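Putative MAR1 (Leishmania donovani, PDB 1X9G) is of unknown function but, as a putative ribonuclease-like member of the isochorismatase superfamily, probably acts as a hydrolase. Local coordinates at residues V26-E30 and T65-P69; T60-V64 and L103-V107; S10-P14 and K133-L137. All coordinates share one frame; numbering follows the deposited sequence.

All three contacts reach the same parallel sheet. Contacts 1 and 2 share strand 60-67, while contact 3 uses strand 134-143 and lies across the chain's centre from contact 1. Contact 1 is the most buried and the most polar: the carboxylate and amide of the loop after strand 21-26 bond to the end of strand 60-67. Contacts 2 and 3 are only partly buried, and each mixes a positively charged side chain at its polar end with an apolar patch: Ile63 on Leu103 in contact 2, Met13 over Phe136 in contact 3. These two also touch, since Lys133 NZ probably donates to Leu104 O and Val107 O, joining the 103-107 loop to the start of strand 134-143.

Contact 1 of 3, residues V26-E30 and T65-P69; sequences VDLQE and TEHYP
Asp27 and Gln29 both carry CG beside their own backbone N, opposite the carbonyl carbon (chi1 -55° for Asp27), and from there their polar ends swing across to residues 65-67. Thr65 answers with OG1 tucked between its own N and carbonyl carbon (chi1 67°), which aims the hydroxyl at the carboxylate. It donates to Asp27 OD2 over 2.9 Å from OG1, on the syn side but well out of the carboxylate plane. The backbones join just alongside: Val26 and Thr65 form a parallel bridge, and Asp27 N donates to Thr65 O at 3.2 Å. The other carboxylate oxygen, Asp27 OD1, lies 3.5 Å from His67 CB, with the carboxylate and imidazole planes turned 47° apart.

Further along, the extended Gln29 chain lays its amide against the backbone of His67. NE2 of Gln29 gives a bond of 2.9 Å to His67 O, close to the amide plane. OE1 of Gln29 takes the N-H of His67; the bond is straight, but its modelled length is so short that the exact value is doubtful. Together the two contacts with His67 would hold the amide in one rotation, borrowing the pairing of a neighbouring strand after the real strand has ended. Asp27 OD1 also forms a salt bridge with Lys90, and the Asp27 side chain touches Cys120. This grouping at the carboxyl ends of parallel strands resembles the Asp-Lys-Cys triad of isochorismatase-superfamily hydrolases, consistent with the active site lying here.

Contact 2 of 3, residues T60-V64 and L103-V107; sequences TKYIV and LLEDV
Lys61 reaches from strand 60-67 to the loop at Leu103, Asp106 and Val107. Its CB leaves the strand toward that loop, and chi1 (-45°) swings CG to the N side, away from the C=O; beyond it the chain runs fully extended. CD is the first atom to meet the loop, passing 3.3 Å from Leu103 O and lying against Val107 CG2. CE crosses the same methyl, Val107 CG2, at 3.7 Å, so the apolar stem of the lysine rests on the valine; Lys61 CE also comes 3.5 Å from Asp106 OD1. At the tip NZ makes two bonds. One is a salt bridge of 2.6 Å from Lys61 NZ to Asp106 OD1, which offers its syn lone pair. The other, 3.0 Å from Lys61 NZ to Leu103 O, comes from above the carbonyl plane instead of along a lone pair.

Asp106 can present OD1 because its CG stands between its own N and carbonyl carbon (chi1 65°), within the type I turn Leu104 to Val107. That turn is closed by Val107 N bonding to Leu104 O. Two residues along the strand, Ile63 meets Leu103 tip to tip, CD1 of Ile63 being 3.9 Å from CD2 of Leu103. The loop leads from helix 98-102 into strand 109-115. The contact therefore fastens the return leg of the beta-alpha-beta crossover from strand 86-90 to one of the two strands it spans, as in Rossmann-like alpha/beta folds.

Contact 3 of 3, residues S10-P14 and K133-L137; sequences SRLMP and KRVFL
The Met13 chain runs over one face of the Phe136 ring from CG through SD to CE. CG of Met13 stands 3.5 Å from the centroid of the Phe136 ring, 15° off its normal, in a CH-pi contact. SD follows above the same face at 4.4 Å from the centroid of Phe136, a Met-aromatic contact. A bend at the last torsion (chi3 82°) then keeps the methyl over the ring, with Met13 CE 3.9 Å from Phe136 CD1.

Two residues before Phe136, Arg134 sends its twice-bent chain to the same loop. Its guanidinium is sandwiched: Ser10 CB covers one face, 3.5 Å from Arg134 NH1, while Phe136 CZ lies over the opposite face toward the rim. The edge of the group turns to the loop backbone, where Arg134 NH2 donates to Leu12 O over 3.0 Å. That bond is bent, and the donor sits above the carbonyl plane.

Strand 164-167 and helix 169-176 flank the contact: Met13 N bonds to the side chain of Gln175, and the Met13 side chain packs on Ile172, while Glu165 forms only a long, weak ion pair with Arg134. Arg11 turns to a neighbouring subunit, making a cation-pi pair with Trp160 of that subunit. Between the two segments the hold is dispersion plus one bent bond to a neutral carbonyl, so it probably depends more on shape than on charge.

Contact 1 of 3, residues V26-E30 and T65-P69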
loop_
_atom_site.group_PDB
_atom_site.type_symbol
_atom_site.label_atom_id
_atom_site.label_comp_id
_atom_site.label_asym_id
_atom_site.label_seq_id
_atom_site.Cartn_x
_atom_site.Cartn_y
_atom_site.Cartn_z
ATOM N N VAL A 26 17.636 18.292 -3.806
ATOM C CA VAL A 26 18.638 17.445 -3.158
ATOM C C VAL A 26 19.578 16.658 -4.076
ATOM O O VAL A 26 19.129 15.836 -4.834
ATOM C CB VAL A 26 18.127 16.685 -1.857
ATOM C CG1 VAL A 26 16.660 16.677 -1.734
ATOM C CG2 VAL A 26 18.760 15.304 -1.672
ATOM N N ASP A 27 20.878 17.007 -4.017
ATOM C CA ASP A 27 21.992 16.273 -4.670
ATOM C C ASP A 27 21.923 16.007 -6.191
ATOM O O ASP A 27 22.491 15.041 -6.695
ATOM C CB ASP A 27 22.317 14.993 -3.898
ATOM C CG ASP A 27 22.622 15.252 -2.431
ATOM O OD1 ASP A 27 22.767 14.236 -1.688
ATOM O OD2 ASP A 27 22.738 16.436 -2.011
ATOM N N LEU A 28 21.280 16.893 -6.937
ATOM C CA LEU A 28 21.235 16.746 -8.392
ATOM C C LEU A 28 22.589 17.118 -9.097
ATOM O O LEU A 28 22.732 18.133 -9.777
ATOM C CB LEU A 28 20.007 17.494 -8.942
ATOM C CG LEU A 28 18.628 16.916 -8.556
ATOM C CD1 LEU A 28 17.481 17.822 -8.972
ATOM C CD2 LEU A 28 18.380 15.458 -9.056
ATOM N N GLN A 29 23.586 16.259 -8.944
ATOM C CA GLN A 29 24.963 16.570 -9.341
ATOM C C GLN A 29 25.446 15.689 -10.497
ATOM O O GLN A 29 24.770 14.725 -10.896
ATOM C CB GLN A 29 25.889 16.436 -8.124
ATOM C CG GLN A 29 25.177 16.838 -6.856
ATOM C CD GLN A 29 25.972 16.651 -5.618
ATOM O OE1 GLN A 29 25.412 16.567 -4.525
ATOM N NE2 GLN A 29 27.298 16.608 -5.755
ATOM N N GLU A 30 26.646 16.005 -10.990
ATOM C CA GLU A 30 27.145 15.491 -12.252
ATOM C C GLU A 30 27.429 13.995 -12.250
ATOM O O GLU A 30 27.123 13.321 -13.226
ATOM C CB GLU A 30 28.351 16.324 -12.724
ATOM C CG GLU A 30 28.890 15.995 -14.143
ATOM C CD GLU A 30 27.833 16.134 -15.251
ATOM O OE1 GLU A 30 26.745 15.491 -15.165
ATOM O OE2 GLU A 30 28.111 16.890 -16.213
ATOM N N THR A 65 21.299 21.452 -1.903
ATOM C CA THR A 65 22.453 20.832 -1.245
ATOM C C THR A 65 23.274 20.136 -2.328
ATOM O O THR A 65 22.706 19.534 -3.261
ATOM C CB THR A 65 22.050 19.793 -0.175
ATOM O OG1 THR A 65 21.433 18.698 -0.833
ATOM C CG2 THR A 65 21.075 20.351 0.803
ATOM N N GLU A 66 24.605 20.239 -2.223
ATOM C CA GLU A 66 25.495 19.411 -3.022
ATOM C C GLU A 66 26.261 18.568 -2.037
ATOM O O GLU A 66 26.802 19.082 -1.054
ATOM C CB GLU A 66 26.512 20.203 -3.841
ATOM C CG GLU A 66 26.142 21.603 -4.292
ATOM C CD GLU A 66 27.069 22.106 -5.382
ATOM O OE1 GLU A 66 28.250 22.415 -5.086
ATOM O OE2 GLU A 66 26.622 22.172 -6.543
ATOM N N HIS A 67 26.329 17.281 -2.341
ATOM C CA HIS A 67 26.957 16.284 -1.503
ATOM C C HIS A 67 28.341 15.986 -2.041
ATOM O O HIS A 67 28.487 15.710 -3.228
ATOM C CB HIS A 67 26.135 14.999 -1.579
ATOM C CG HIS A 67 26.604 13.940 -0.651
ATOM N ND1 HIS A 67 26.201 13.882 0.666
ATOM C CD2 HIS A 67 27.460 12.908 -0.838
ATOM C CE1 HIS A 67 26.769 12.842 1.246
ATOM N NE2 HIS A 67 27.547 12.242 0.359
ATOM N N TYR A 68 29.335 16.016 -1.151
ATOM C CA TYR A 68 30.769 15.930 -1.497
ATOM C C TYR A 68 31.070 16.425 -2.927
ATOM O O TYR A 68 31.464 15.641 -3.789
ATOM C CB TYR A 68 31.260 14.509 -1.273
ATOM C CG TYR A 68 32.760 14.343 -1.220
ATOM C CD1 TYR A 68 33.433 13.583 -2.198
ATOM C CD2 TYR A 68 33.515 14.924 -0.192
ATOM C CE1 TYR A 68 34.815 13.418 -2.162
ATOM C CE2 TYR A 68 34.908 14.768 -0.155
ATOM C CZ TYR A 68 35.546 14.010 -1.140
ATOM O OH TYR A 68 36.914 13.831 -1.092
ATOM N N PRO A 69 30.862 17.741 -3.174
ATOM C CA PRO A 69 30.864 18.310 -4.541
ATOM C C PRO A 69 32.129 18.028 -5.380
ATOM O O PRO A 69 32.032 17.410 -6.447
ATOM C CB PRO A 69 30.705 19.818 -4.319
ATOM C CG PRO A 69 30.320 19.983 -2.923
ATOM C CD PRO A 69 30.619 18.764 -2.139
#

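Contact 2 of 3, residues T60-V64 and L103-V107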
loop_
_atom_site.group_PDB
_atom_site.type_symbol
_atom_site.label_atom_id
_atom_site.label_comp_id
_atom_site.label_asym_id
_atom_site.label_seq_id
_atom_site.Cartn_x
_atom_site.Cartn_y
_atom_site.Cartn_z
ATOM N N THR A 60 8.251 31.426 0.263
ATOM C CA THR A 60 8.976 30.216 -0.057
ATOM C C THR A 60 10.469 30.497 -0.181
ATOM O O THR A 60 10.866 31.432 -0.869
ATOM C CB THR A 60 8.476 29.578 -1.376
ATOM O OG1 THR A 60 8.784 30.433 -2.473
ATOM C CG2 THR A 60 6.992 29.361 -1.359
ATOM N N LYS A 61 11.281 29.696 0.505
ATOM C CA LYS A 61 12.724 29.641 0.283
ATOM C C LYS A 61 13.073 28.507 -0.694
ATOM O O LYS A 61 12.293 27.551 -0.869
ATOM C CB LYS A 61 13.458 29.392 1.607
ATOM C CG LYS A 61 12.932 30.274 2.754
ATOM C CD LYS A 61 13.667 29.681 4.134
ATOM C CE LYS A 61 12.994 30.838 5.239
ATOM N NZ LYS A 61 13.599 30.437 6.590
ATOM N N TYR A 62 14.254 28.593 -1.304
ATOM C CA TYR A 62 14.717 27.539 -2.206
ATOM C C TYR A 62 16.139 27.122 -1.825
ATOM O O TYR A 62 17.024 27.965 -1.652
ATOM C CB TYR A 62 14.643 28.039 -3.639
ATOM C CG TYR A 62 14.712 26.972 -4.690
ATOM C CD1 TYR A 62 13.556 26.572 -5.379
ATOM C CD2 TYR A 62 15.941 26.351 -5.018
ATOM C CE1 TYR A 62 13.606 25.592 -6.353
ATOM C CE2 TYR A 62 16.007 25.371 -6.002
ATOM C CZ TYR A 62 14.834 25.002 -6.661
ATOM O OH TYR A 62 14.889 24.051 -7.639
ATOM N N ILE A 63 16.365 25.820 -1.690
ATOM C CA ILE A 63 17.581 25.311 -1.062
ATOM C C ILE A 63 18.200 24.178 -1.913
ATOM O O ILE A 63 17.511 23.261 -2.344
ATOM C CB ILE A 63 17.301 24.886 0.424
ATOM C CG1 ILE A 63 16.675 26.046 1.212
ATOM C CG2 ILE A 63 18.553 24.321 1.139
ATOM C CD1 ILE A 63 16.212 25.655 2.614
ATOM N N VAL A 64 19.493 24.266 -2.178
ATOM C CA VAL A 64 20.200 23.306 -3.000
ATOM C C VAL A 64 21.255 22.769 -2.068
ATOM O O VAL A 64 22.000 23.540 -1.470
ATOM C CB VAL A 64 20.910 24.012 -4.185
ATOM C CG1 VAL A 64 21.741 23.055 -5.008
ATOM C CG2 VAL A 64 19.890 24.771 -5.068
ATOM N N LEU A 103 17.852 27.605 8.749
ATOM C CA LEU A 103 17.162 28.078 7.554
ATOM C C LEU A 103 15.732 27.495 7.449
ATOM O O LEU A 103 14.986 27.799 6.510
ATOM C CB LEU A 103 18.028 27.741 6.343
ATOM C CG LEU A 103 18.034 28.421 4.975
ATOM C CD1 LEU A 103 18.266 29.966 5.015
ATOM C CD2 LEU A 103 19.105 27.743 4.169
ATOM N N LEU A 104 15.356 26.701 8.456
ATOM C CA LEU A 104 14.019 26.101 8.600
ATOM C C LEU A 104 13.390 26.469 9.942
ATOM O O LEU A 104 12.346 25.930 10.315
ATOM C CB LEU A 104 14.106 24.559 8.534
ATOM C CG LEU A 104 14.506 23.882 7.233
ATOM C CD1 LEU A 104 14.673 22.340 7.427
ATOM C CD2 LEU A 104 13.569 24.212 6.086
ATOM N N GLU A 105 14.047 27.351 10.687
ATOM C CA GLU A 105 13.537 27.748 11.997
ATOM C C GLU A 105 12.123 28.305 11.932
ATOM O O GLU A 105 11.377 28.159 12.898
ATOM C CB GLU A 105 14.473 28.727 12.711
ATOM C CG GLU A 105 15.418 28.090 13.758
ATOM C CD GLU A 105 16.490 29.085 14.284
ATOM O OE1 GLU A 105 16.132 30.204 14.739
ATOM O OE2 GLU A 105 17.700 28.742 14.239
ATOM N N ASP A 106 11.747 28.900 10.796
ATOM C CA ASP A 106 10.394 29.486 10.622
ATOM C C ASP A 106 9.590 28.915 9.446
ATOM O O ASP A 106 8.690 29.602 8.912
ATOM C CB ASP A 106 10.506 31.007 10.427
ATOM C CG ASP A 106 11.234 31.374 9.138
ATOM O OD1 ASP A 106 11.841 30.474 8.508
ATOM O OD2 ASP A 106 11.203 32.563 8.753
ATOM N N VAL A 107 9.932 27.690 9.024
ATOM C CA VAL A 107 9.339 27.071 7.831
ATOM C C VAL A 107 8.415 25.979 8.314
ATOM O O VAL A 107 8.779 25.235 9.222
ATOM C CB VAL A 107 10.437 26.581 6.788
ATOM C CG1 VAL A 107 9.870 25.589 5.737
ATOM C CG2 VAL A 107 11.060 27.785 6.042
#

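Contact 3 of 3, residues S10-P14 and K133-L137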
loop_
_atom_site.group_PDB
_atom_site.type_symbol
_atom_site.label_atom_id
_atom_site.label_comp_id
_atom_site.label_asym_id
_atom_site.label_seq_id
_atom_site.Cartn_x
_atom_site.Cartn_y
_atom_site.Cartn_z
ATOM N N SER A 10 -4.601 18.246 9.299
ATOM C CA SER A 10 -4.571 18.841 7.953
ATOM C C SER A 10 -4.126 17.827 6.919
ATOM O O SER A 10 -3.344 16.910 7.239
ATOM C CB SER A 10 -3.651 20.053 7.911
ATOM O OG SER A 10 -4.342 21.194 8.390
ATOM N N ARG A 11 -4.641 17.969 5.696
ATOM C CA ARG A 11 -4.485 16.892 4.752
ATOM C C ARG A 11 -3.739 17.144 3.472
ATOM O O ARG A 11 -3.170 16.188 2.963
ATOM C CB ARG A 11 -5.737 16.035 4.540
ATOM C CG ARG A 11 -5.427 14.564 4.800
ATOM C CD ARG A 11 -6.614 13.634 4.806
ATOM N NE ARG A 11 -7.648 14.163 5.670
ATOM C CZ ARG A 11 -8.184 13.528 6.704
ATOM N NH1 ARG A 11 -7.828 12.292 6.980
ATOM N NH2 ARG A 11 -9.093 14.154 7.448
ATOM N N LEU A 12 -3.663 18.354 2.943
ATOM C CA LEU A 12 -2.748 18.558 1.794
ATOM C C LEU A 12 -1.871 19.802 2.014
ATOM O O LEU A 12 -1.840 20.316 3.127
ATOM C CB LEU A 12 -3.546 18.666 0.489
ATOM C CG LEU A 12 -4.393 17.484 0.026
ATOM C CD1 LEU A 12 -5.446 17.910 -0.937
ATOM C CD2 LEU A 12 -3.507 16.439 -0.636
ATOM N N MET A 13 -1.147 20.269 0.998
ATOM C CA MET A 13 -0.502 21.602 1.090
ATOM C C MET A 13 -1.557 22.715 1.328
ATOM O O MET A 13 -2.634 22.706 0.709
ATOM C CB MET A 13 0.321 21.931 -0.160
ATOM C CG MET A 13 1.529 21.027 -0.314
ATOM S SD MET A 13 2.907 21.727 -1.164
ATOM C CE MET A 13 3.672 22.666 0.171
ATOM N N PRO A 14 -1.286 23.632 2.271
ATOM C CA PRO A 14 -2.203 24.759 2.462
ATOM C C PRO A 14 -1.921 25.790 1.376
ATOM O O PRO A 14 -0.860 25.685 0.728
ATOM C CB PRO A 14 -1.819 25.299 3.850
ATOM C CG PRO A 14 -0.413 24.881 4.070
ATOM C CD PRO A 14 -0.131 23.674 3.192
ATOM N N LYS A 133 8.128 19.272 10.681
ATOM C CA LYS A 133 7.668 19.929 9.455
ATOM C C LYS A 133 6.726 18.995 8.681
ATOM O O LYS A 133 6.819 17.768 8.846
ATOM C CB LYS A 133 8.847 20.397 8.607
ATOM C CG LYS A 133 9.392 21.740 9.087
ATOM C CD LYS A 133 10.408 21.585 10.241
ATOM C CE LYS A 133 11.289 22.818 10.365
ATOM N NZ LYS A 133 10.659 23.887 11.188
ATOM N N ARG A 134 5.790 19.542 7.894
ATOM C CA ARG A 134 5.054 18.655 6.998
ATOM C C ARG A 134 5.919 18.455 5.765
ATOM O O ARG A 134 6.455 19.433 5.208
ATOM C CB ARG A 134 3.666 19.155 6.595
ATOM C CG ARG A 134 2.976 20.060 7.581
ATOM C CD ARG A 134 1.563 19.678 7.953
ATOM N NE ARG A 134 0.800 18.929 6.947
ATOM C CZ ARG A 134 -0.208 19.424 6.223
ATOM N NH1 ARG A 134 -0.564 20.709 6.341
ATOM N NH2 ARG A 134 -0.841 18.639 5.356
ATOM N N VAL A 135 6.081 17.201 5.337
ATOM C CA VAL A 135 6.812 16.977 4.114
ATOM C C VAL A 135 5.987 16.488 2.910
ATOM O O VAL A 135 5.079 15.665 3.052
ATOM C CB VAL A 135 8.257 16.347 4.336
ATOM C CG1 VAL A 135 8.555 16.025 5.761
ATOM C CG2 VAL A 135 8.570 15.245 3.368
ATOM N N PHE A 136 6.274 17.080 1.748
ATOM C CA PHE A 136 5.551 16.846 0.501
ATOM C C PHE A 136 6.530 16.558 -0.579
ATOM O O PHE A 136 7.526 17.272 -0.719
ATOM C CB PHE A 136 4.723 18.067 0.103
ATOM C CG PHE A 136 3.794 18.520 1.174
ATOM C CD1 PHE A 136 4.247 19.378 2.179
ATOM C CD2 PHE A 136 2.465 18.070 1.199
ATOM C CE1 PHE A 136 3.365 19.794 3.194
ATOM C CE2 PHE A 136 1.589 18.448 2.200
ATOM C CZ PHE A 136 2.035 19.331 3.194
ATOM N N LEU A 137 6.268 15.504 -1.347
ATOM C CA LEU A 137 7.290 14.967 -2.220
ATOM C C LEU A 137 6.690 14.750 -3.590
ATOM O O LEU A 137 5.743 14.033 -3.721
ATOM C CB LEU A 137 7.837 13.631 -1.627
ATOM C CG LEU A 137 8.551 13.719 -0.266
ATOM C CD1 LEU A 137 8.032 12.730 0.675
ATOM C CD2 LEU A 137 10.069 13.550 -0.446
#